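Local coordinates for protein kojibiose phosphorylase (PDB 6W0P) that is a phosphorylase of glycoside hydrolase family 65, built from a beta-sandwich-like N-terminal domain, a helical catalytic domain and a small C-terminal domain, at residues F280-A283 against D284-K288; K291-N294 against H295-K299; I537-K541 against E542-F546; E547-D550 against G551-D554; L103-K107 against V108-D112. All coordinates share one frame; numbering follows the deposited sequence.

Contact 1: residues F280-A283 against D284-K288; sequences FSFA and DLVKK
S281 stands just ahead of helix 282-300, and the chain turns into the first helical turn as S281 O takes the amide of L285 (N to O 3.0 Å) and F282 O takes that of V286. This is an N-cap: S281 OG accepts from D284 N at 3.1 Å, with an N-H...O angle of 149°. A chi1 of 73° holds OG between the serine's own N and C, which swings it back over the helix start. The carboxylate of D284 adds a water bridge, its OD2 and the backbone N of S281 sharing one water molecule, which donates to the former and accepts from the latter. On the apolar side F280 turns its CB to L285 CD2 (3.9 Å) while its ring leads away. F282, buried, has CG anti to its backbone N (chi1 -172°), and its side chain touches S142, L144, Y154, M156 and T248 of the neighbouring strands 135-145, 152-161 and 245-256. These contacts seat the helix start against the large antiparallel sheet. One turn on, the methyl CG2 of V286 meets the F282 ring obliquely, 3.7 Å from CE2.

Contact 2: residues K291-N294 against H295-K299; sequences KFFN and HFYQK
F292 and F296, one helical turn apart, make the tight part of this contact. F296 brings its CE1 corner over one face of the F292 ring, toward the rim, with CE1 3.3 Å from F292 CZ. The ring centroids lie 4.8 Å apart and the planes are inclined at 43°, so the pair is neither a parallel stack nor an edge-to-face one. Different first torsions bring the rings together: F292 has CG anti to its N (chi1 174°) and points along the helix toward the later residue, whereas F296 has CG anti to its carbonyl carbon (chi1 -78°) and leans back. Next to them F293 and Y297 run side by side in the same direction, Y297 CE1 touching F293 CB at 3.9 Å. Both pairs are i to i+4 neighbours on helix 282-300, and the backbone beneath them carries the matching bonds, of which Y297 N to F293 O (2.8 Å) is short and H295 N to K291 O is weak. Helix 308-324 packs on this flank: F319 meets the F293 ring, and I322 touches both F292 and F296. The hydroxyl of Y297 is tied to L119 O. The other side of the helix is looser. K291, N294, H295 and Q298 are exposed there, and what N294 and Q298 share is mainly the backbone bond from Q298 N to N294 O, with Q298 CG lying 3.3 Å from that oxygen. Along this border K299 NZ makes a weak bond to H295 NE2 and a further hydrogen bond to S363 O.

Contact 3: residues I537-K541 against E542-F546; sequences ILYDK and ETLLF
Y539 lies across F546, its CD1 over the centre of one face of the phenylalanine ring and 3.7 Å from CE1. The planes are 41° apart and the centroids 4.8 Å, so the rings meet obliquely. At the rim of the same F546 ring, in its plane, sits I537 CG2. Y539 reaches this position with CG anti to its backbone N (chi1 176°), and its far end runs alongside L544, OH 3.6 Å from CD2. The chain carrying these rings folds back on itself as a hairpin-like turn with one beta bridge, Y539 to F546: the two runs are 153° apart in direction, and D540 N gives a straight bond to L545 O (3.0 Å). The turn is gripped from within by D540. Its OD1 accepts from E542 N at 2.8 Å, nearly along the C-O axis, and more weakly from T543 N, while its main-chain O takes a weak bond from L544 N. T543 closes an ST turn of its own, OG1 accepting from L545 N at 3.2 Å, and a water bonded to that hydroxyl donates weakly to D540 OD2. Farther out, helix 603-613 positions the pieces: Q605 binds the Y539 hydroxyl, N609 bonds to L544 O and F546 N, and Y613 to F546 O. F593 sets its ring edge-to-face with F546.

Contact 4: residues E547-D550 against G551-D554; sequences EQND and GFFD
A type II beta turn from N549 to F552 shapes this part of the long loop between helices 522-534 and 590-596 in the catalytic domain. F552 N closes it on N549 O at 3.0 Å, with G551 at a positive phi in the third position. N549 braces the turn from its own side chain: ND2 donates to D550 O (2.8 Å), the acceptor lying in the amide plane. The carboxylate of E547 reaches in from before the turn. Its chain is extended, with CG anti to N, and OE2 receives F553 N at 2.8 Å through the anti lone pair, almost straight at 170°. The same stem serves as a lid on F553: E547 CG stands 3.5 Å above the ring centroid, only 3° off the normal, and the carboxylate lies stacked within 18° of the ring plane. Beyond it, Q548 CB covers one face of F552, nearer the rim, while N549 OD1 comes to that ring's edge; the amide of Q548 extends to D477. Y612 meets F553 edge-to-face. Two waters finish the carboxylate. One joins E547 OE1, D550 OD1 and G551 N; the other donates to OE2 and weakly accepts from D554 N. D554 itself points to the second subunit, where it forms a salt bridge to K467 of that chain. With an amide and water hydrogens gathered on its oxygens, E547 would probably be stabilised in its charged form, although the nearby carboxylate of D550 would work against this.

Contact 5: residues L103-K107 against V108-D112; sequences LDLNK and VKFED
L105 and F110 meet where the loop after strand 101-102 runs into strand 109-118 of the large antiparallel sheet in the N-terminal domain, beside an Asx turn at D104. In that turn D104 OD1 accepts from N106 N (3.2 Å), approached from above the carboxylate plane, while D104 O holds two amides, K107 N and V108 N, the second at 2.8 Å. Followed outward, L105 starts with CB 4.0 Å from F110 CE1. CG then leads on, anti to the carbonyl carbon (chi1 -68°), to CD2, the branch that does the touching: it lies over one face of the F110 ring toward its rim, 3.7 Å from CD1 and 25° off the ring normal when measured from the centroid, a CH-pi contact. The same methyl also reaches V108 CG2 at 4.0 Å. L103 comes to that valine methyl too, crossing it at about a right angle with CD1. W130 of strand 123-132 touches both L103 and V108, and F46 packs on L105. The polar side is tied to S51, whose hydroxyl bonds with D104 OD2 and N106 ND2. F110 in turn sets its CE1 against the main chain, 3.2 Å from L105 O.

Overall arrangement
Along the chain the order is contact 5, then 1, 2, 3 and 4. Contacts 1 and 2 share helix 282-300, with centres 16 Å apart, and the first is seated on the large antiparallel sheet whose strand 109-118 begins in contact 5; contacts 1 and 5 are 29 Å apart between centres. Contacts 3 and 4 adjoin in the loop between helices 522-534 and 590-596, centres 11 Å apart, joined by a probable hydrogen bond from E547 N to L538 O (2.8 Å). Their centres lie about 60 Å from that of contact 1, on the opposite side of the chain's centre. The set therefore samples the N-terminal sheet domain, the helix following it, and a loop of the catalytic domain that reaches the second subunit at D554.

Contact 1: residues F280-A283 against D284-K288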
# COMPACT_ATOMS: atom_id res chain seq x y z
N PHE A 280 -36.87 -40.68 -5.41
CA PHE A 280 -37.78 -39.62 -5.92
C PHE A 280 -37.41 -39.30 -7.36
O PHE A 280 -36.20 -39.16 -7.67
CB PHE A 280 -37.74 -38.39 -5.01
CG PHE A 280 -38.07 -38.72 -3.58
CD1 PHE A 280 -39.38 -38.98 -3.21
CD2 PHE A 280 -37.07 -38.87 -2.63
CE1 PHE A 280 -39.69 -39.33 -1.90
CE2 PHE A 280 -37.37 -39.22 -1.32
CZ PHE A 280 -38.69 -39.45 -0.96
N SER A 281 -38.42 -39.23 -8.24
CA SER A 281 -38.27 -38.72 -9.62
C SER A 281 -37.85 -37.24 -9.59
O SER A 281 -38.21 -36.52 -8.63
CB SER A 281 -39.55 -38.88 -10.39
OG SER A 281 -40.49 -37.92 -9.94
N PHE A 282 -37.11 -36.82 -10.62
CA PHE A 282 -36.75 -35.40 -10.85
C PHE A 282 -38.03 -34.57 -10.72
O PHE A 282 -38.02 -33.61 -9.96
CB PHE A 282 -36.04 -35.20 -12.19
CG PHE A 282 -35.49 -33.81 -12.39
CD1 PHE A 282 -34.21 -33.48 -11.96
CD2 PHE A 282 -36.25 -32.83 -13.02
CE1 PHE A 282 -33.71 -32.20 -12.15
CE2 PHE A 282 -35.75 -31.54 -13.20
CZ PHE A 282 -34.48 -31.23 -12.75
N ALA A 283 -39.11 -34.99 -11.38
CA ALA A 283 -40.38 -34.21 -11.44
C ALA A 283 -40.89 -33.98 -10.02
O ALA A 283 -41.37 -32.87 -9.76
CB ALA A 283 -41.40 -34.88 -12.34
N ASP A 284 -40.76 -34.98 -9.13
CA ASP A 284 -41.23 -34.92 -7.72
C ASP A 284 -40.31 -34.01 -6.90
O ASP A 284 -40.79 -33.38 -5.94
CB ASP A 284 -41.35 -36.31 -7.10
CG ASP A 284 -42.68 -37.00 -7.39
OD1 ASP A 284 -43.57 -36.36 -8.04
OD2 ASP A 284 -42.85 -38.14 -6.93
N LEU A 285 -39.04 -33.92 -7.28
CA LEU A 285 -38.06 -33.04 -6.59
C LEU A 285 -38.27 -31.57 -7.01
O LEU A 285 -38.00 -30.69 -6.21
CB LEU A 285 -36.65 -33.56 -6.88
CG LEU A 285 -36.40 -34.92 -6.24
CD1 LEU A 285 -35.16 -35.59 -6.76
CD2 LEU A 285 -36.35 -34.77 -4.72
N VAL A 286 -38.78 -31.33 -8.22
CA VAL A 286 -39.21 -29.96 -8.63
C VAL A 286 -40.38 -29.55 -7.72
O VAL A 286 -40.34 -28.43 -7.20
CB VAL A 286 -39.60 -29.88 -10.12
CG1 VAL A 286 -40.05 -28.47 -10.50
CG2 VAL A 286 -38.47 -30.34 -11.04
N LYS A 287 -41.36 -30.43 -7.51
CA LYS A 287 -42.54 -30.16 -6.63
C LYS A 287 -42.05 -29.90 -5.21
O LYS A 287 -42.55 -28.95 -4.60
CB LYS A 287 -43.54 -31.31 -6.65
CG LYS A 287 -44.32 -31.45 -7.95
CD LYS A 287 -45.27 -32.61 -7.94
CE LYS A 287 -45.99 -32.81 -9.26
NZ LYS A 287 -47.24 -33.59 -9.07
N LYS A 288 -41.07 -30.65 -4.73
CA LYS A 288 -40.48 -30.48 -3.37
C LYS A 288 -39.87 -29.08 -3.26
O LYS A 288 -40.18 -28.38 -2.27
CB LYS A 288 -39.46 -31.58 -3.09
CG LYS A 288 -38.86 -31.55 -1.70
CD LYS A 288 -37.78 -32.58 -1.57
CE LYS A 288 -37.23 -32.70 -0.17
NZ LYS A 288 -35.84 -33.22 -0.20
O HOH W 1 -40.87 -39.62 -7.07

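Contact 2: residues K291-N294 against H295-K299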
# COMPACT_ATOMS: atom_id res chain seq x y z
N LYS A 291 -42.60 -26.41 -3.08
CA LYS A 291 -43.21 -26.37 -1.72
C LYS A 291 -42.38 -25.44 -0.83
O LYS A 291 -42.97 -24.63 -0.12
CB LYS A 291 -43.31 -27.78 -1.14
CG LYS A 291 -44.50 -28.03 -0.21
CD LYS A 291 -44.24 -29.16 0.76
CE LYS A 291 -43.37 -28.76 1.94
NZ LYS A 291 -44.19 -28.48 3.15
N PHE A 292 -41.05 -25.52 -0.91
CA PHE A 292 -40.12 -24.61 -0.17
C PHE A 292 -40.30 -23.16 -0.64
O PHE A 292 -40.41 -22.29 0.22
CB PHE A 292 -38.68 -25.05 -0.37
CG PHE A 292 -37.66 -24.11 0.21
CD1 PHE A 292 -37.28 -22.96 -0.48
CD2 PHE A 292 -37.06 -24.38 1.43
CE1 PHE A 292 -36.31 -22.12 0.04
CE2 PHE A 292 -36.09 -23.53 1.94
CZ PHE A 292 -35.71 -22.41 1.24
N PHE A 293 -40.31 -22.88 -1.95
CA PHE A 293 -40.43 -21.49 -2.46
C PHE A 293 -41.83 -20.92 -2.17
O PHE A 293 -41.92 -19.69 -1.93
CB PHE A 293 -40.06 -21.41 -3.93
CG PHE A 293 -38.57 -21.41 -4.17
CD1 PHE A 293 -37.82 -20.28 -3.89
CD2 PHE A 293 -37.93 -22.53 -4.67
CE1 PHE A 293 -36.46 -20.26 -4.11
CE2 PHE A 293 -36.57 -22.53 -4.87
CZ PHE A 293 -35.83 -21.40 -4.58
N ASN A 294 -42.89 -21.73 -2.25
CA ASN A 294 -44.28 -21.27 -2.00
C ASN A 294 -44.34 -20.67 -0.59
O ASN A 294 -44.91 -19.60 -0.43
CB ASN A 294 -45.33 -22.38 -2.11
CG ASN A 294 -45.61 -22.82 -3.53
OD1 ASN A 294 -45.26 -22.15 -4.50
ND2 ASN A 294 -46.24 -23.98 -3.66
N HIS A 295 -43.77 -21.35 0.40
CA HIS A 295 -43.68 -20.89 1.81
C HIS A 295 -43.02 -19.50 1.84
O HIS A 295 -43.62 -18.59 2.45
CB HIS A 295 -42.98 -21.94 2.67
CG HIS A 295 -42.67 -21.48 4.05
ND1 HIS A 295 -43.59 -21.57 5.08
CD2 HIS A 295 -41.56 -20.90 4.56
CE1 HIS A 295 -43.04 -21.09 6.19
NE2 HIS A 295 -41.80 -20.66 5.88
N PHE A 296 -41.86 -19.33 1.19
CA PHE A 296 -41.09 -18.05 1.24
C PHE A 296 -41.85 -16.97 0.47
O PHE A 296 -41.77 -15.83 0.94
CB PHE A 296 -39.61 -18.24 0.87
CG PHE A 296 -38.82 -18.83 2.01
CD1 PHE A 296 -38.52 -20.19 2.06
CD2 PHE A 296 -38.45 -18.05 3.11
CE1 PHE A 296 -37.85 -20.74 3.14
CE2 PHE A 296 -37.79 -18.60 4.19
CZ PHE A 296 -37.49 -19.95 4.21
N TYR A 297 -42.59 -17.31 -0.60
CA TYR A 297 -43.33 -16.29 -1.38
C TYR A 297 -44.58 -15.86 -0.58
O TYR A 297 -44.94 -14.67 -0.64
CB TYR A 297 -43.59 -16.72 -2.83
CG TYR A 297 -42.37 -16.65 -3.73
CD1 TYR A 297 -41.90 -17.79 -4.37
CD2 TYR A 297 -41.64 -15.48 -3.92
CE1 TYR A 297 -40.78 -17.76 -5.18
CE2 TYR A 297 -40.52 -15.43 -4.74
CZ TYR A 297 -40.09 -16.57 -5.38
OH TYR A 297 -39.00 -16.57 -6.18
N GLN A 298 -45.18 -16.78 0.20
CA GLN A 298 -46.35 -16.50 1.08
C GLN A 298 -45.92 -15.50 2.17
O GLN A 298 -46.79 -14.73 2.64
CB GLN A 298 -46.90 -17.76 1.75
CG GLN A 298 -47.77 -18.62 0.84
CD GLN A 298 -48.91 -17.86 0.21
OE1 GLN A 298 -49.57 -17.03 0.86
NE2 GLN A 298 -49.16 -18.14 -1.07
N LYS A 299 -44.64 -15.54 2.56
CA LYS A 299 -44.08 -14.72 3.65
C LYS A 299 -43.63 -13.36 3.11
O LYS A 299 -43.75 -12.36 3.86
CB LYS A 299 -43.02 -15.51 4.42
CG LYS A 299 -43.61 -16.53 5.41
CD LYS A 299 -42.68 -17.04 6.47
CE LYS A 299 -41.36 -17.54 5.89
NZ LYS A 299 -40.39 -18.03 6.93

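Contact 3: residues I537-K541 against E542-F546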
# COMPACT_ATOMS: atom_id res chain seq x y z
N ILE A 537 -18.95 14.38 19.04
CA ILE A 537 -20.07 14.33 18.07
C ILE A 537 -20.20 15.73 17.46
O ILE A 537 -20.77 16.60 18.12
CB ILE A 537 -21.40 13.89 18.72
CG1 ILE A 537 -21.31 12.54 19.44
CG2 ILE A 537 -22.53 13.89 17.69
CD1 ILE A 537 -21.09 11.38 18.49
N LEU A 538 -19.72 15.91 16.22
CA LEU A 538 -19.70 17.22 15.54
C LEU A 538 -21.12 17.52 15.05
O LEU A 538 -21.48 17.17 13.90
CB LEU A 538 -18.66 17.18 14.41
CG LEU A 538 -17.23 16.94 14.87
CD1 LEU A 538 -16.32 16.72 13.67
CD2 LEU A 538 -16.72 18.10 15.72
N TYR A 539 -21.93 18.10 15.93
CA TYR A 539 -23.36 18.39 15.66
C TYR A 539 -23.60 19.86 15.99
O TYR A 539 -23.23 20.29 17.10
CB TYR A 539 -24.29 17.49 16.47
CG TYR A 539 -25.74 17.84 16.28
CD1 TYR A 539 -26.33 17.60 15.05
CD2 TYR A 539 -26.50 18.46 17.25
CE1 TYR A 539 -27.66 17.94 14.81
CE2 TYR A 539 -27.84 18.79 17.04
CZ TYR A 539 -28.42 18.52 15.81
OH TYR A 539 -29.71 18.82 15.51
N ASP A 540 -24.19 20.59 15.05
CA ASP A 540 -24.51 22.03 15.24
C ASP A 540 -26.02 22.17 15.50
O ASP A 540 -26.81 21.79 14.64
CB ASP A 540 -23.96 22.82 14.06
CG ASP A 540 -24.20 24.30 14.22
OD1 ASP A 540 -25.20 24.66 14.86
OD2 ASP A 540 -23.40 25.07 13.67
N LYS A 541 -26.43 22.67 16.67
CA LYS A 541 -27.87 22.75 17.04
C LYS A 541 -28.58 23.84 16.22
O LYS A 541 -29.81 23.78 16.13
CB LYS A 541 -28.06 22.99 18.54
CG LYS A 541 -27.55 21.87 19.45
CD LYS A 541 -27.65 22.16 20.95
CE LYS A 541 -26.84 23.36 21.41
NZ LYS A 541 -27.12 23.70 22.83
N GLU A 542 -27.84 24.79 15.64
CA GLU A 542 -28.43 25.87 14.79
C GLU A 542 -28.73 25.33 13.39
O GLU A 542 -29.84 25.56 12.91
CB GLU A 542 -27.49 27.08 14.68
CG GLU A 542 -27.15 27.72 16.02
CD GLU A 542 -28.36 27.99 16.90
OE1 GLU A 542 -29.35 28.60 16.39
OE2 GLU A 542 -28.32 27.57 18.08
N THR A 543 -27.77 24.68 12.72
CA THR A 543 -27.92 24.22 11.30
C THR A 543 -28.57 22.83 11.27
O THR A 543 -29.05 22.43 10.20
CB THR A 543 -26.58 24.21 10.57
OG1 THR A 543 -25.80 23.16 11.15
CG2 THR A 543 -25.84 25.54 10.65
N LEU A 544 -28.55 22.12 12.40
CA LEU A 544 -29.03 20.72 12.54
C LEU A 544 -28.10 19.76 11.77
O LEU A 544 -28.51 18.61 11.57
CB LEU A 544 -30.48 20.60 12.04
CG LEU A 544 -31.52 21.57 12.60
CD1 LEU A 544 -32.88 21.30 11.99
CD2 LEU A 544 -31.61 21.51 14.13
N LEU A 545 -26.89 20.19 11.37
CA LEU A 545 -25.95 19.35 10.56
C LEU A 545 -25.02 18.55 11.49
O LEU A 545 -24.59 19.09 12.52
CB LEU A 545 -25.12 20.21 9.62
CG LEU A 545 -25.89 20.90 8.49
CD1 LEU A 545 -25.00 21.89 7.74
CD2 LEU A 545 -26.46 19.89 7.52
N PHE A 546 -24.75 17.29 11.15
CA PHE A 546 -23.53 16.56 11.59
C PHE A 546 -22.41 16.88 10.61
O PHE A 546 -22.69 16.97 9.37
CB PHE A 546 -23.76 15.06 11.68
CG PHE A 546 -24.76 14.66 12.73
CD1 PHE A 546 -24.36 14.43 14.04
CD2 PHE A 546 -26.09 14.52 12.40
CE1 PHE A 546 -25.31 14.08 15.00
CE2 PHE A 546 -27.02 14.14 13.36
CZ PHE A 546 -26.63 13.91 14.66
O HOH W 2 -23.04 23.36 10.66

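Contact 4: residues E547-D550 against G551-D554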
# COMPACT_ATOMS: atom_id res chain seq x y z
N GLU A 547 -21.20 17.10 11.12
CA GLU A 547 -20.01 17.25 10.25
C GLU A 547 -19.42 15.85 10.11
O GLU A 547 -19.25 15.23 11.13
CB GLU A 547 -19.00 18.27 10.79
CG GLU A 547 -17.88 18.57 9.79
CD GLU A 547 -16.86 19.61 10.21
OE1 GLU A 547 -16.74 19.88 11.43
OE2 GLU A 547 -16.15 20.11 9.33
N GLN A 548 -19.17 15.39 8.88
CA GLN A 548 -18.82 13.98 8.60
C GLN A 548 -17.55 13.61 9.35
O GLN A 548 -17.47 12.47 9.85
CB GLN A 548 -18.62 13.74 7.10
CG GLN A 548 -18.51 12.27 6.78
CD GLN A 548 -18.41 12.04 5.30
OE1 GLN A 548 -19.35 12.31 4.55
NE2 GLN A 548 -17.27 11.52 4.88
N ASN A 549 -16.58 14.52 9.38
CA ASN A 549 -15.34 14.35 10.17
C ASN A 549 -14.77 15.75 10.47
O ASN A 549 -15.24 16.73 9.84
CB ASN A 549 -14.35 13.40 9.49
CG ASN A 549 -13.86 13.90 8.15
OD1 ASN A 549 -14.18 13.30 7.12
ND2 ASN A 549 -13.06 14.97 8.16
N ASP A 550 -13.82 15.83 11.40
CA ASP A 550 -13.14 17.10 11.75
C ASP A 550 -12.53 17.66 10.47
O ASP A 550 -11.78 16.90 9.81
CB ASP A 550 -12.06 16.89 12.82
CG ASP A 550 -11.70 18.13 13.64
OD1 ASP A 550 -12.52 19.08 13.73
OD2 ASP A 550 -10.61 18.11 14.28
N GLY A 551 -12.86 18.90 10.12
CA GLY A 551 -12.30 19.61 8.97
C GLY A 551 -13.02 19.28 7.67
O GLY A 551 -12.58 19.80 6.59
N PHE A 552 -14.08 18.46 7.71
CA PHE A 552 -14.84 18.10 6.49
C PHE A 552 -15.43 19.34 5.80
O PHE A 552 -15.25 19.45 4.60
CB PHE A 552 -15.97 17.09 6.71
CG PHE A 552 -16.52 16.62 5.39
CD1 PHE A 552 -17.51 17.33 4.74
CD2 PHE A 552 -15.97 15.52 4.76
CE1 PHE A 552 -17.98 16.92 3.50
CE2 PHE A 552 -16.44 15.11 3.52
CZ PHE A 552 -17.44 15.81 2.90
N PHE A 553 -16.15 20.20 6.52
CA PHE A 553 -16.89 21.36 5.94
C PHE A 553 -15.96 22.31 5.18
O PHE A 553 -16.41 22.88 4.18
CB PHE A 553 -17.57 22.20 7.03
CG PHE A 553 -18.77 21.56 7.69
CD1 PHE A 553 -19.53 20.62 7.02
CD2 PHE A 553 -19.17 21.97 8.95
CE1 PHE A 553 -20.67 20.08 7.60
CE2 PHE A 553 -20.31 21.43 9.54
CZ PHE A 553 -21.04 20.47 8.87
N ASP A 554 -14.71 22.45 5.65
CA ASP A 554 -13.72 23.44 5.14
C ASP A 554 -12.90 22.88 3.97
O ASP A 554 -12.10 23.64 3.41
CB ASP A 554 -12.83 24.00 6.26
CG ASP A 554 -12.45 25.45 6.01
OD1 ASP A 554 -13.31 26.19 5.50
OD2 ASP A 554 -11.30 25.82 6.25
O HOH W 3 -14.31 20.36 12.10
O HOH W 4 -14.51 22.15 9.00

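Contact 5: residues L103-K107 against V108-D112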
# COMPACT_ATOMS: atom_id res chain seq x y z
N LEU A 103 -20.44 -32.48 -28.49
CA LEU A 103 -21.33 -31.32 -28.22
C LEU A 103 -20.53 -30.21 -27.52
O LEU A 103 -19.99 -30.45 -26.41
CB LEU A 103 -22.54 -31.77 -27.39
CG LEU A 103 -23.57 -30.68 -27.08
CD1 LEU A 103 -24.19 -30.12 -28.35
CD2 LEU A 103 -24.65 -31.23 -26.18
N ASP A 104 -20.45 -29.06 -28.17
CA ASP A 104 -19.83 -27.81 -27.65
C ASP A 104 -20.46 -26.65 -28.41
O ASP A 104 -20.22 -26.57 -29.65
CB ASP A 104 -18.31 -27.83 -27.83
CG ASP A 104 -17.63 -26.54 -27.39
OD1 ASP A 104 -18.35 -25.67 -26.87
OD2 ASP A 104 -16.40 -26.43 -27.57
N LEU A 105 -21.26 -25.80 -27.75
CA LEU A 105 -22.11 -24.80 -28.46
C LEU A 105 -21.25 -23.66 -29.01
O LEU A 105 -21.76 -22.91 -29.82
CB LEU A 105 -23.20 -24.26 -27.52
CG LEU A 105 -24.28 -25.27 -27.11
CD1 LEU A 105 -25.41 -24.56 -26.37
CD2 LEU A 105 -24.82 -26.03 -28.31
N ASN A 106 -19.98 -23.54 -28.61
CA ASN A 106 -19.01 -22.58 -29.20
C ASN A 106 -18.52 -23.08 -30.58
O ASN A 106 -18.03 -22.24 -31.33
CB ASN A 106 -17.82 -22.32 -28.26
CG ASN A 106 -16.92 -21.19 -28.71
OD1 ASN A 106 -17.37 -20.06 -28.87
ND2 ASN A 106 -15.64 -21.49 -28.93
N LYS A 107 -18.68 -24.36 -30.90
CA LYS A 107 -18.20 -24.97 -32.18
C LYS A 107 -19.36 -25.50 -33.03
O LYS A 107 -19.35 -25.24 -34.22
CB LYS A 107 -17.18 -26.07 -31.88
CG LYS A 107 -15.83 -25.56 -31.40
CD LYS A 107 -14.81 -26.65 -31.11
CE LYS A 107 -13.57 -26.10 -30.44
NZ LYS A 107 -12.53 -27.14 -30.23
N VAL A 108 -20.33 -26.21 -32.47
CA VAL A 108 -21.29 -27.03 -33.27
C VAL A 108 -22.40 -26.14 -33.84
O VAL A 108 -22.48 -24.97 -33.48
CB VAL A 108 -21.84 -28.21 -32.45
CG1 VAL A 108 -20.70 -29.10 -31.93
CG2 VAL A 108 -22.74 -27.75 -31.31
N LYS A 109 -23.22 -26.70 -34.74
CA LYS A 109 -24.44 -26.04 -35.26
C LYS A 109 -25.61 -26.45 -34.36
O LYS A 109 -25.74 -27.66 -34.03
CB LYS A 109 -24.70 -26.40 -36.74
CG LYS A 109 -23.98 -25.50 -37.73
CD LYS A 109 -23.38 -26.24 -38.90
CE LYS A 109 -22.32 -25.42 -39.62
NZ LYS A 109 -21.90 -26.08 -40.88
N PHE A 110 -26.40 -25.48 -33.92
CA PHE A 110 -27.55 -25.70 -33.01
C PHE A 110 -28.62 -24.66 -33.35
O PHE A 110 -28.27 -23.67 -33.98
CB PHE A 110 -27.10 -25.68 -31.55
CG PHE A 110 -26.58 -24.35 -31.09
CD1 PHE A 110 -25.26 -23.98 -31.32
CD2 PHE A 110 -27.40 -23.46 -30.41
CE1 PHE A 110 -24.79 -22.75 -30.89
CE2 PHE A 110 -26.93 -22.23 -29.98
CZ PHE A 110 -25.62 -21.88 -30.21
N GLU A 111 -29.87 -24.90 -32.97
CA GLU A 111 -30.99 -23.94 -33.20
C GLU A 111 -31.97 -24.07 -32.02
O GLU A 111 -31.80 -25.00 -31.22
CB GLU A 111 -31.61 -24.19 -34.58
CG GLU A 111 -32.36 -25.50 -34.65
CD GLU A 111 -32.86 -25.97 -36.01
OE1 GLU A 111 -32.44 -25.40 -37.05
OE2 GLU A 111 -33.67 -26.91 -36.02
N ASP A 112 -32.93 -23.15 -31.92
CA ASP A 112 -34.04 -23.18 -30.91
C ASP A 112 -33.46 -23.40 -29.51
O ASP A 112 -33.88 -24.36 -28.84
CB ASP A 112 -35.07 -24.25 -31.26
CG ASP A 112 -35.75 -24.01 -32.59
OD1 ASP A 112 -35.75 -22.85 -33.04
OD2 ASP A 112 -36.26 -25.00 -33.18